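PDB 3N7X: capsid protein from Infectious hypodermal and hematopoietic necrosis virus, which assembles, as sixty copies, into the icosahedral capsid of a shrimp-infecting densovirus and binds calcium ions between neighbouring subunits. Local coordinates for residues 84-89 with 174-179; 51-56 with 284-289; 78-83 with 223-228. All coordinates share one frame; numbering follows the deposited sequence.

Contact 1. Residues 84-89 with 174-179; sequences YGLKSS and WIQNPQ. With CA (calcium ion), chain B.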
loop_
_atom_site.group_PDB
_atom_site.type_symbol
_atom_site.label_atom_id
_atom_site.label_comp_id
_atom_site.label_asym_id
_atom_site.label_seq_id
_atom_site.Cartn_x
_atom_site.Cartn_y
_atom_site.Cartn_z
ATOM N N TYR A 84 -41.419 -64.355 -64.638
ATOM C CA TYR A 84 -41.201 -65.328 -65.705
ATOM C C TYR A 84 -39.880 -65.054 -66.396
ATOM O O TYR A 84 -39.317 -63.964 -66.276
ATOM C CB TYR A 84 -42.317 -65.249 -66.745
ATOM C CG TYR A 84 -43.615 -65.870 -66.303
ATOM C CD1 TYR A 84 -43.888 -67.214 -66.564
ATOM C CD2 TYR A 84 -44.569 -65.120 -65.616
ATOM C CE1 TYR A 84 -45.087 -67.797 -66.150
ATOM C CE2 TYR A 84 -45.768 -65.691 -65.198
ATOM C CZ TYR A 84 -46.024 -67.027 -65.467
ATOM O OH TYR A 84 -47.215 -67.591 -65.066
ATOM N N GLY A 85 -39.398 -66.054 -67.121
ATOM C CA GLY A 85 -38.162 -65.930 -67.869
ATOM C C GLY A 85 -38.315 -66.733 -69.149
ATOM O O GLY A 85 -39.436 -67.064 -69.542
ATOM N N LEU A 86 -37.202 -67.058 -69.797
ATOM C CA LEU A 86 -37.254 -67.834 -71.029
ATOM C C LEU A 86 -36.692 -69.234 -70.850
ATOM O O LEU A 86 -35.660 -69.419 -70.209
ATOM C CB LEU A 86 -36.480 -67.126 -72.139
ATOM C CG LEU A 86 -37.041 -65.774 -72.569
ATOM C CD1 LEU A 86 -36.216 -65.227 -73.721
ATOM C CD2 LEU A 86 -38.500 -65.930 -72.978
ATOM N N LYS A 87 -37.389 -70.216 -71.421
ATOM C CA LYS A 87 -36.976 -71.615 -71.377
ATOM C C LYS A 87 -35.806 -71.702 -72.367
ATOM O O LYS A 87 -35.925 -71.256 -73.510
ATOM C CB LYS A 87 -38.145 -72.483 -71.839
ATOM C CG LYS A 87 -38.038 -73.967 -71.566
ATOM C CD LYS A 87 -39.149 -74.678 -72.331
ATOM C CE LYS A 87 -39.230 -76.159 -72.011
ATOM N NZ LYS A 87 -39.827 -76.383 -70.669
ATOM N N SER A 88 -34.682 -72.270 -71.938
ATOM C CA SER A 88 -33.499 -72.347 -72.793
ATOM C C SER A 88 -33.659 -73.116 -74.101
ATOM O O SER A 88 -33.002 -72.803 -75.097
ATOM C CB SER A 88 -32.321 -72.941 -72.014
ATOM O OG SER A 88 -32.517 -74.318 -71.752
ATOM N N SER A 89 -34.530 -74.115 -74.105
ATOM C CA SER A 89 -34.719 -74.924 -75.299
ATOM C C SER A 89 -35.498 -74.267 -76.432
ATOM O O SER A 89 -35.128 -74.414 -77.592
ATOM C CB SER A 89 -35.375 -76.257 -74.931
ATOM O OG SER A 89 -36.629 -76.065 -74.300
ATOM N N TRP A 174 -43.034 -60.436 -75.319
ATOM C CA TRP A 174 -42.768 -59.311 -74.434
ATOM C C TRP A 174 -41.496 -59.524 -73.618
ATOM O O TRP A 174 -40.740 -58.584 -73.376
ATOM C CB TRP A 174 -43.940 -59.080 -73.485
ATOM C CG TRP A 174 -45.116 -58.401 -74.114
ATOM C CD1 TRP A 174 -46.318 -58.965 -74.429
ATOM C CD2 TRP A 174 -45.229 -57.011 -74.441
ATOM N NE1 TRP A 174 -47.175 -58.013 -74.921
ATOM C CE2 TRP A 174 -46.532 -56.804 -74.940
ATOM C CE3 TRP A 174 -44.356 -55.919 -74.354
ATOM C CZ2 TRP A 174 -46.989 -55.548 -75.351
ATOM C CZ3 TRP A 174 -44.809 -54.665 -74.763
ATOM C CH2 TRP A 174 -46.116 -54.493 -75.254
ATOM N N ILE A 175 -41.262 -60.755 -73.183
ATOM C CA ILE A 175 -40.064 -61.046 -72.414
ATOM C C ILE A 175 -38.859 -60.916 -73.336
ATOM O O ILE A 175 -37.801 -60.430 -72.941
ATOM C CB ILE A 175 -40.111 -62.467 -71.831
ATOM C CG1 ILE A 175 -41.204 -62.548 -70.767
ATOM C CG2 ILE A 175 -38.759 -62.837 -71.242
ATOM C CD1 ILE A 175 -41.305 -63.902 -70.096
ATOM N N GLN A 176 -39.028 -61.350 -74.577
ATOM C CA GLN A 176 -37.953 -61.280 -75.554
ATOM C C GLN A 176 -37.585 -59.837 -75.883
ATOM O O GLN A 176 -36.408 -59.508 -76.058
ATOM C CB GLN A 176 -38.365 -62.003 -76.839
ATOM C CG GLN A 176 -38.089 -63.502 -76.838
ATOM C CD GLN A 176 -39.035 -64.285 -77.752
ATOM O OE1 GLN A 176 -39.401 -63.825 -78.837
ATOM N NE2 GLN A 176 -39.425 -65.479 -77.314
ATOM N N ASN A 177 -38.590 -58.968 -75.940
ATOM C CA ASN A 177 -38.332 -57.586 -76.313
ATOM C C ASN A 177 -39.570 -56.709 -76.156
ATOM O O ASN A 177 -40.699 -57.202 -76.120
ATOM C CB ASN A 177 -37.906 -57.557 -77.794
ATOM C CG ASN A 177 -37.094 -56.325 -78.162
ATOM O OD1 ASN A 177 -35.870 -56.304 -78.005
ATOM N ND2 ASN A 177 -37.772 -55.294 -78.653
ATOM N N PRO A 178 -39.365 -55.392 -76.022
ATOM C CA PRO A 178 -40.514 -54.495 -75.896
ATOM C C PRO A 178 -41.223 -54.605 -77.247
ATOM O O PRO A 178 -40.564 -54.699 -78.283
ATOM C CB PRO A 178 -39.858 -53.134 -75.696
ATOM C CG PRO A 178 -38.635 -53.489 -74.895
ATOM C CD PRO A 178 -38.120 -54.721 -75.602
ATOM N N GLN A 179 -42.550 -54.605 -77.243
ATOM C CA GLN A 179 -43.305 -54.742 -78.485
ATOM C C GLN A 179 -43.872 -53.428 -79.013
ATOM O O GLN A 179 -44.065 -52.471 -78.259
ATOM C CB GLN A 179 -44.433 -55.755 -78.279
ATOM C CG GLN A 179 -43.933 -57.133 -77.883
ATOM C CD GLN A 179 -42.991 -57.718 -78.924
ATOM O OE1 GLN A 179 -43.342 -57.825 -80.099
ATOM N NE2 GLN A 179 -41.792 -58.102 -78.497
HETATM CA CA CA B . -34.219 -60.313 -76.313
HETATM O O HOH W 1 -34.858 -60.759 -74.029
HETATM O O HOH W 2 -34.846 -58.923 -78.141
HETATM O O HOH W 3 -32.505 -60.334 -78.012
#

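Contact 2. Residues 51-56 with 284-289; sequences QTRRYF and RVQADF. With CA (calcium ion), chain B.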
loop_
_atom_site.group_PDB
_atom_site.type_symbol
_atom_site.label_atom_id
_atom_site.label_comp_id
_atom_site.label_asym_id
_atom_site.label_seq_id
_atom_site.Cartn_x
_atom_site.Cartn_y
_atom_site.Cartn_z
ATOM N N GLN A 51 -34.403 -61.112 -60.021
ATOM C CA GLN A 51 -33.395 -60.407 -60.808
ATOM C C GLN A 51 -33.121 -61.156 -62.098
ATOM O O GLN A 51 -33.108 -62.385 -62.107
ATOM C CB GLN A 51 -32.089 -60.296 -60.018
ATOM C CG GLN A 51 -32.232 -59.635 -58.664
ATOM C CD GLN A 51 -31.023 -59.849 -57.773
ATOM O OE1 GLN A 51 -30.562 -60.977 -57.592
ATOM N NE2 GLN A 51 -30.510 -58.765 -57.197
ATOM N N THR A 52 -32.902 -60.416 -63.183
ATOM C CA THR A 52 -32.596 -61.027 -64.470
ATOM C C THR A 52 -31.983 -60.001 -65.424
ATOM O O THR A 52 -32.005 -58.802 -65.149
ATOM C CB THR A 52 -33.859 -61.640 -65.124
ATOM O OG1 THR A 52 -33.468 -62.479 -66.221
ATOM C CG2 THR A 52 -34.792 -60.541 -65.642
ATOM N N ARG A 53 -31.432 -60.477 -66.540
ATOM C CA ARG A 53 -30.822 -59.593 -67.531
ATOM C C ARG A 53 -31.298 -60.002 -68.923
ATOM O O ARG A 53 -31.473 -61.187 -69.194
ATOM C CB ARG A 53 -29.297 -59.683 -67.462
ATOM C CG ARG A 53 -28.712 -59.721 -66.055
ATOM C CD ARG A 53 -27.195 -59.632 -66.130
ATOM N NE ARG A 53 -26.526 -59.997 -64.886
ATOM C CZ ARG A 53 -26.243 -61.246 -64.525
ATOM N NH1 ARG A 53 -26.574 -62.260 -65.312
ATOM N NH2 ARG A 53 -25.609 -61.479 -63.381
ATOM N N ARG A 54 -31.491 -59.029 -69.808
ATOM C CA ARG A 54 -31.970 -59.314 -71.160
ATOM C C ARG A 54 -31.333 -58.426 -72.221
ATOM O O ARG A 54 -30.710 -57.410 -71.899
ATOM C CB ARG A 54 -33.489 -59.136 -71.205
ATOM C CG ARG A 54 -34.202 -60.086 -70.281
ATOM C CD ARG A 54 -35.670 -59.784 -70.103
ATOM N NE ARG A 54 -36.255 -60.805 -69.237
ATOM C CZ ARG A 54 -37.423 -60.698 -68.608
ATOM N NH1 ARG A 54 -38.164 -59.603 -68.740
ATOM N NH2 ARG A 54 -37.837 -61.687 -67.826
ATOM N N TYR A 55 -31.480 -58.826 -73.484
ATOM C CA TYR A 55 -30.969 -58.038 -74.603
ATOM C C TYR A 55 -32.185 -57.511 -75.350
ATOM O O TYR A 55 -33.121 -58.271 -75.629
ATOM C CB TYR A 55 -30.177 -58.876 -75.611
ATOM C CG TYR A 55 -28.906 -59.531 -75.131
ATOM C CD1 TYR A 55 -27.951 -58.823 -74.404
ATOM C CD2 TYR A 55 -28.629 -60.856 -75.470
ATOM C CE1 TYR A 55 -26.749 -59.424 -74.026
ATOM C CE2 TYR A 55 -27.436 -61.462 -75.102
ATOM C CZ TYR A 55 -26.499 -60.746 -74.382
ATOM O OH TYR A 55 -25.318 -61.360 -74.031
ATOM N N PHE A 56 -32.172 -56.222 -75.673
ATOM C CA PHE A 56 -33.261 -55.616 -76.428
ATOM C C PHE A 56 -32.679 -54.961 -77.675
ATOM O O PHE A 56 -31.552 -54.448 -77.648
ATOM C CB PHE A 56 -33.985 -54.538 -75.612
ATOM C CG PHE A 56 -34.791 -55.067 -74.455
ATOM C CD1 PHE A 56 -35.228 -56.387 -74.426
ATOM C CD2 PHE A 56 -35.170 -54.213 -73.417
ATOM C CE1 PHE A 56 -36.032 -56.850 -73.383
ATOM C CE2 PHE A 56 -35.975 -54.663 -72.368
ATOM C CZ PHE A 56 -36.407 -55.985 -72.351
ATOM N N ARG A 284 -28.763 -52.199 -79.896
ATOM C CA ARG A 284 -28.994 -53.278 -78.949
ATOM C C ARG A 284 -28.502 -52.812 -77.594
ATOM O O ARG A 284 -27.424 -52.225 -77.482
ATOM C CB ARG A 284 -28.232 -54.535 -79.353
ATOM C CG ARG A 284 -28.033 -55.539 -78.217
ATOM C CD ARG A 284 -27.330 -56.735 -78.790
ATOM N NE ARG A 284 -26.792 -57.703 -77.835
ATOM C CZ ARG A 284 -25.882 -57.433 -76.910
ATOM N NH1 ARG A 284 -25.403 -56.209 -76.773
ATOM N NH2 ARG A 284 -25.387 -58.412 -76.175
ATOM N N VAL A 285 -29.289 -53.076 -76.564
ATOM C CA VAL A 285 -28.914 -52.671 -75.220
ATOM C C VAL A 285 -29.081 -53.844 -74.275
ATOM O O VAL A 285 -29.681 -54.857 -74.631
ATOM C CB VAL A 285 -29.810 -51.514 -74.702
ATOM C CG1 VAL A 285 -29.779 -50.348 -75.674
ATOM C CG2 VAL A 285 -31.235 -52.009 -74.502
ATOM N N GLN A 286 -28.531 -53.705 -73.075
ATOM C CA GLN A 286 -28.678 -54.729 -72.056
ATOM C C GLN A 286 -29.691 -54.133 -71.090
ATOM O O GLN A 286 -29.650 -52.937 -70.801
ATOM C CB GLN A 286 -27.364 -54.991 -71.319
ATOM C CG GLN A 286 -27.476 -56.145 -70.333
ATOM C CD GLN A 286 -26.201 -56.394 -69.556
ATOM O OE1 GLN A 286 -25.105 -56.381 -70.119
ATOM N NE2 GLN A 286 -26.337 -56.641 -68.256
ATOM N N ALA A 287 -30.611 -54.953 -70.605
ATOM C CA ALA A 287 -31.620 -54.462 -69.682
ATOM C C ALA A 287 -31.658 -55.335 -68.440
ATOM O O ALA A 287 -31.948 -56.529 -68.520
ATOM C CB ALA A 287 -32.982 -54.447 -70.363
ATOM N N ASP A 288 -31.356 -54.737 -67.294
ATOM C CA ASP A 288 -31.362 -55.470 -66.037
ATOM C C ASP A 288 -32.655 -55.171 -65.285
ATOM O O ASP A 288 -33.031 -54.009 -65.108
ATOM C CB ASP A 288 -30.129 -55.096 -65.206
ATOM C CG ASP A 288 -28.815 -55.449 -65.916
ATOM O OD1 ASP A 288 -28.824 -56.353 -66.788
ATOM O OD2 ASP A 288 -27.770 -54.833 -65.594
ATOM N N PHE A 289 -33.335 -56.235 -64.861
ATOM C CA PHE A 289 -34.613 -56.137 -64.161
ATOM C C PHE A 289 -34.547 -56.617 -62.729
ATOM O O PHE A 289 -33.765 -57.509 -62.399
ATOM C CB PHE A 289 -35.670 -56.996 -64.856
ATOM C CG PHE A 289 -36.065 -56.509 -66.215
ATOM C CD1 PHE A 289 -37.302 -55.900 -66.414
ATOM C CD2 PHE A 289 -35.219 -56.686 -67.308
ATOM C CE1 PHE A 289 -37.694 -55.475 -67.687
ATOM C CE2 PHE A 289 -35.599 -56.265 -68.582
ATOM C CZ PHE A 289 -36.840 -55.659 -68.773
HETATM CA CA CA B . -34.219 -60.313 -76.313
HETATM O O HOH W 3 -32.505 -60.334 -78.012
HETATM O O HOH W 2 -34.846 -58.923 -78.141
HETATM O O HOH W 1 -34.858 -60.759 -74.029
#

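Contact 3. Residues 78-83 with 223-228; sequences WMNLYL and GEIPTT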
loop_
_atom_site.group_PDB
_atom_site.type_symbol
_atom_site.label_atom_id
_atom_site.label_comp_id
_atom_site.label_asym_id
_atom_site.label_seq_id
_atom_site.Cartn_x
_atom_site.Cartn_y
_atom_site.Cartn_z
ATOM N N TRP A 78 -45.888 -54.604 -65.468
ATOM C CA TRP A 78 -46.342 -55.985 -65.647
ATOM C C TRP A 78 -45.494 -56.934 -64.814
ATOM O O TRP A 78 -44.337 -57.193 -65.143
ATOM C CB TRP A 78 -46.253 -56.400 -67.117
ATOM C CG TRP A 78 -47.268 -55.756 -68.015
ATOM C CD1 TRP A 78 -48.095 -54.710 -67.710
ATOM C CD2 TRP A 78 -47.540 -56.098 -69.381
ATOM N NE1 TRP A 78 -48.865 -54.381 -68.803
ATOM C CE2 TRP A 78 -48.545 -55.216 -69.841
ATOM C CE3 TRP A 78 -47.030 -57.065 -70.263
ATOM C CZ2 TRP A 78 -49.051 -55.271 -71.145
ATOM C CZ3 TRP A 78 -47.533 -57.119 -71.562
ATOM C CH2 TRP A 78 -48.535 -56.226 -71.989
ATOM N N MET A 79 -46.071 -57.455 -63.738
ATOM C CA MET A 79 -45.351 -58.382 -62.871
ATOM C C MET A 79 -44.824 -59.584 -63.645
ATOM O O MET A 79 -43.791 -60.156 -63.300
ATOM C CB MET A 79 -46.267 -58.861 -61.747
ATOM C CG MET A 79 -46.649 -57.775 -60.764
ATOM S SD MET A 79 -47.778 -58.358 -59.485
ATOM C CE MET A 79 -46.730 -59.511 -58.581
ATOM N N ASN A 80 -45.541 -59.953 -64.700
ATOM C CA ASN A 80 -45.174 -61.096 -65.519
ATOM C C ASN A 80 -43.753 -61.010 -66.055
ATOM O O ASN A 80 -43.088 -62.030 -66.222
ATOM C CB ASN A 80 -46.147 -61.229 -66.689
ATOM C CG ASN A 80 -47.592 -61.129 -66.252
ATOM O OD1 ASN A 80 -48.039 -60.079 -65.779
ATOM N ND2 ASN A 80 -48.335 -62.222 -66.401
ATOM N N LEU A 81 -43.287 -59.795 -66.324
ATOM C CA LEU A 81 -41.944 -59.618 -66.860
ATOM C C LEU A 81 -40.855 -59.963 -65.860
ATOM O O LEU A 81 -39.712 -60.187 -66.245
ATOM C CB LEU A 81 -41.745 -58.181 -67.342
ATOM C CG LEU A 81 -42.619 -57.702 -68.506
ATOM C CD1 LEU A 81 -42.241 -56.274 -68.854
ATOM C CD2 LEU A 81 -42.433 -58.606 -69.721
ATOM N N TYR A 82 -41.206 -60.017 -64.580
ATOM C CA TYR A 82 -40.220 -60.313 -63.544
ATOM C C TYR A 82 -40.312 -61.729 -62.984
ATOM O O TYR A 82 -39.296 -62.322 -62.630
ATOM C CB TYR A 82 -40.367 -59.324 -62.387
ATOM C CG TYR A 82 -40.357 -57.866 -62.794
ATOM C CD1 TYR A 82 -39.171 -57.121 -62.793
ATOM C CD2 TYR A 82 -41.541 -57.224 -63.163
ATOM C CE1 TYR A 82 -39.172 -55.768 -63.147
ATOM C CE2 TYR A 82 -41.552 -55.881 -63.518
ATOM C CZ TYR A 82 -40.369 -55.160 -63.506
ATOM O OH TYR A 82 -40.401 -53.828 -63.841
ATOM N N LEU A 83 -41.526 -62.265 -62.893
ATOM C CA LEU A 83 -41.728 -63.607 -62.348
ATOM C C LEU A 83 -41.524 -64.726 -63.365
ATOM O O LEU A 83 -41.465 -65.903 -63.002
ATOM C CB LEU A 83 -43.125 -63.709 -61.726
ATOM C CG LEU A 83 -43.265 -63.210 -60.282
ATOM C CD1 LEU A 83 -42.554 -61.886 -60.108
ATOM C CD2 LEU A 83 -44.734 -63.084 -59.931
ATOM N N GLY A 223 -53.984 -64.505 -55.594
ATOM C CA GLY A 223 -53.973 -65.057 -56.937
ATOM C C GLY A 223 -52.595 -65.229 -57.538
ATOM O O GLY A 223 -51.622 -64.635 -57.076
ATOM N N GLU A 224 -52.511 -66.055 -58.576
ATOM C CA GLU A 224 -51.246 -66.295 -59.258
ATOM C C GLU A 224 -51.078 -65.235 -60.336
ATOM O O GLU A 224 -51.983 -64.439 -60.589
ATOM C CB GLU A 224 -51.241 -67.658 -59.955
ATOM C CG GLU A 224 -51.835 -68.812 -59.177
ATOM C CD GLU A 224 -51.771 -70.118 -59.964
ATOM O OE1 GLU A 224 -52.025 -70.088 -61.192
ATOM O OE2 GLU A 224 -51.475 -71.174 -59.358
ATOM N N ILE A 225 -49.909 -65.226 -60.962
ATOM C CA ILE A 225 -49.642 -64.311 -62.058
ATOM C C ILE A 225 -49.557 -65.251 -63.255
ATOM O O ILE A 225 -48.517 -65.854 -63.522
ATOM C CB ILE A 225 -48.316 -63.533 -61.864
ATOM C CG1 ILE A 225 -48.504 -62.425 -60.820
ATOM C CG2 ILE A 225 -47.895 -62.878 -63.175
ATOM C CD1 ILE A 225 -48.805 -62.910 -59.442
ATOM N N PRO A 226 -50.674 -65.398 -63.982
ATOM C CA PRO A 226 -50.799 -66.263 -65.156
ATOM C C PRO A 226 -49.927 -65.894 -66.340
ATOM O O PRO A 226 -49.270 -64.859 -66.366
ATOM C CB PRO A 226 -52.280 -66.167 -65.488
ATOM C CG PRO A 226 -52.563 -64.736 -65.180
ATOM C CD PRO A 226 -51.878 -64.560 -63.835
ATOM N N THR A 227 -49.955 -66.765 -67.332
ATOM C CA THR A 227 -49.183 -66.595 -68.540
ATOM C C THR A 227 -50.071 -65.988 -69.619
ATOM O O THR A 227 -49.604 -65.583 -70.682
ATOM C CB THR A 227 -48.685 -67.962 -69.012
ATOM O OG1 THR A 227 -47.781 -67.784 -70.101
ATOM C CG2 THR A 227 -49.857 -68.823 -69.479
ATOM N N THR A 228 -51.360 -65.916 -69.316
ATOM C CA THR A 228 -52.360 -65.423 -70.253
ATOM C C THR A 228 -52.643 -63.924 -70.237
ATOM O O THR A 228 -52.983 -63.343 -71.269
ATOM C CB THR A 228 -53.681 -66.141 -70.007
ATOM O OG1 THR A 228 -54.198 -65.746 -68.729
ATOM C CG2 THR A 228 -53.463 -67.651 -70.001
#

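Contact 1. Residues 84-89 with 174-179
The last turn of helix 171-176, which leads into a calcium site, rests on strand 84-86 through Ile175 and Leu86. No hydrogen bond joins the two segments, so apolar contact holds them together. The two side chains slide past each other in opposite directions: Leu86 CD2 lies 3.6 Å from Ile175 CG2, with Leu86 CG almost as near to the same methyl. In Ile175, chi1 (-68°) sets CG1 anti to the carbonyl carbon and chi2 (-178°) sets CD1 anti to CA. The CG1-CD1 branch reaches the backbone of the strand at Gly85, Ile175 CD1 lying 3.7 Å from Gly85 O and 3.8 Å from Tyr84 CB. Gln176 adds a looser contact, its CG 4.0 Å from Leu86 CD1, the two side chains crossing at about a right angle.

The segments probably belong to two connections between strands of the jelly roll, one after strand 70-74, the other ahead of strand 179-182. The helix ends where Asn177 leaves helical geometry, and Gln176 O binds the calcium ion at 2.4 Å. Three waters share the metal; one donates to Ile175 O at 3.2 Å, another to Asn177 OD1 at 2.8 Å. The site is completed by Tyr55 O of the same chain and Glu191 OE2 of a neighbouring subunit, whose Gln195 OE1 also accepts from Leu86 N.

Contact 2. Residues 51-56 with 284-289
Phe56 and Phe289 both carry CG anti to the carbonyl carbon (chi1 -69° and -68°), and from there their rings meet tip to tip, rim to rim, with the two CZ atoms 3.6 Å apart and planes at 79°. They belong to strands 45-59 and 281-296, an antiparallel pair that is probably part of the BIDG sheet of the parvovirus jelly-roll barrel. Phe56 CE2 also touches Ala287 CB at 3.6 Å.

Thr52 and Phe289, Arg54 and Ala287, and Phe56 and Val285 are the hydrogen-bonded pairs, each closed by two backbone bonds. Their side chains share one side of the sheet. There Arg54 crosses Phe289 at about a right angle: Arg54 CZ lies 4.8 Å from the Phe289 ring centroid, a cation-pi contact over the face, with Arg54 NH1 above the ring centre. Arg54 NH2 is held by Leu81 O.

On the other side, the guanidinium of Arg284 lies over one face of the Tyr55 ring, a cation-pi contact whose detail is doubtful because the model is too tight there. Tyr55 OH is hydrogen-bonded to Glu150 of a neighbouring subunit, and Tyr55 O binds the calcium ion. Arg53 is directed into the assembly: NH1 bonds to Ile194 O of one neighbouring subunit, while NE bonds to Leu38 O of another. The aliphatic part of Arg53 passes beside Asp288, Arg53 CB and CG each 3.4 Å from Asp288 OD1. That same Asp288 OD1 receives Gln286 NE2 at 2.9 Å on its syn lone pair, the acceptor lying in the glutamine amide plane.

Contact 3. Residues 78-83 with 223-228
The carboxamide of Asn80 is the flat group that meets the other segment: Ile225 CG2 lies above its plane, 3.3 Å from Asn80 ND2 and 3.6 Å from Asn80 CG, while Pro226 O stands 2.8 Å from Asn80 ND2. Asn80 OD1 accepts from Thr231 N, while ND2 makes only a weak bond to Gly229 O. Within the helical turn itself, behind this meeting, the Tyr82 ring has Met79 CA in its plane, at the edge.

The segments come from two long connections of the jelly roll. Residues 78-83 form a short helical turn after strand 70-74, and residues 223-228 belong to the loop ahead of strand 264-268, consistent with the CD and GH loops of parvovirus capsid proteins. Within the turn, Met79 O accepts from both Tyr82 N at 2.9 Å and Leu83 N at 3.1 Å, so one carbonyl oxygen ties down two successive backbone amides.

Ile225 is the apolar centre of the meeting, its CB directed toward the helical turn. Its two branches divide the work: CG2 faces the amide of Asn80, whereas CG1 and CD1 meet the apolar side chains. Met79 bends at its last torsion (chi3 67°), which brings CE to 4.1 Å from Ile225 CD1. From further along the turn, Leu83 CD2 approaches Ile225 CG1 at 3.9 Å; Met79 and Leu83 each cross the isoleucine at about a right angle. Helix 97-109 and the start of strand 111-131 close in on the same residue, Met106 and Trp111 packing against the Ile225 side chain while Ile225 N bonds to Tyr99 OH.

The calcium ion is where contacts 1 and 2 meet, their centres about 11 Å apart: each supplies one carbonyl oxygen, and the three metal-bound waters are common to both. Beside the ion the loop that follows the helix leans on the barrel strand, Pro178 CD lying 3.5 Å from Phe56 CG. Contact 3 is set away from the metal, its centre about 13 Å from that of contact 1 and about 18 Å from that of contact 2. Probable hydrogen bonds join it to both: Tyr84 OH to Ile225 O at 2.7 Å, and Arg54 NH2 to Leu81 O at 2.9 Å. Phe289 CD1 also packs 3.8 Å from Tyr82 CE1. Residues 78-83 run directly into 84-89.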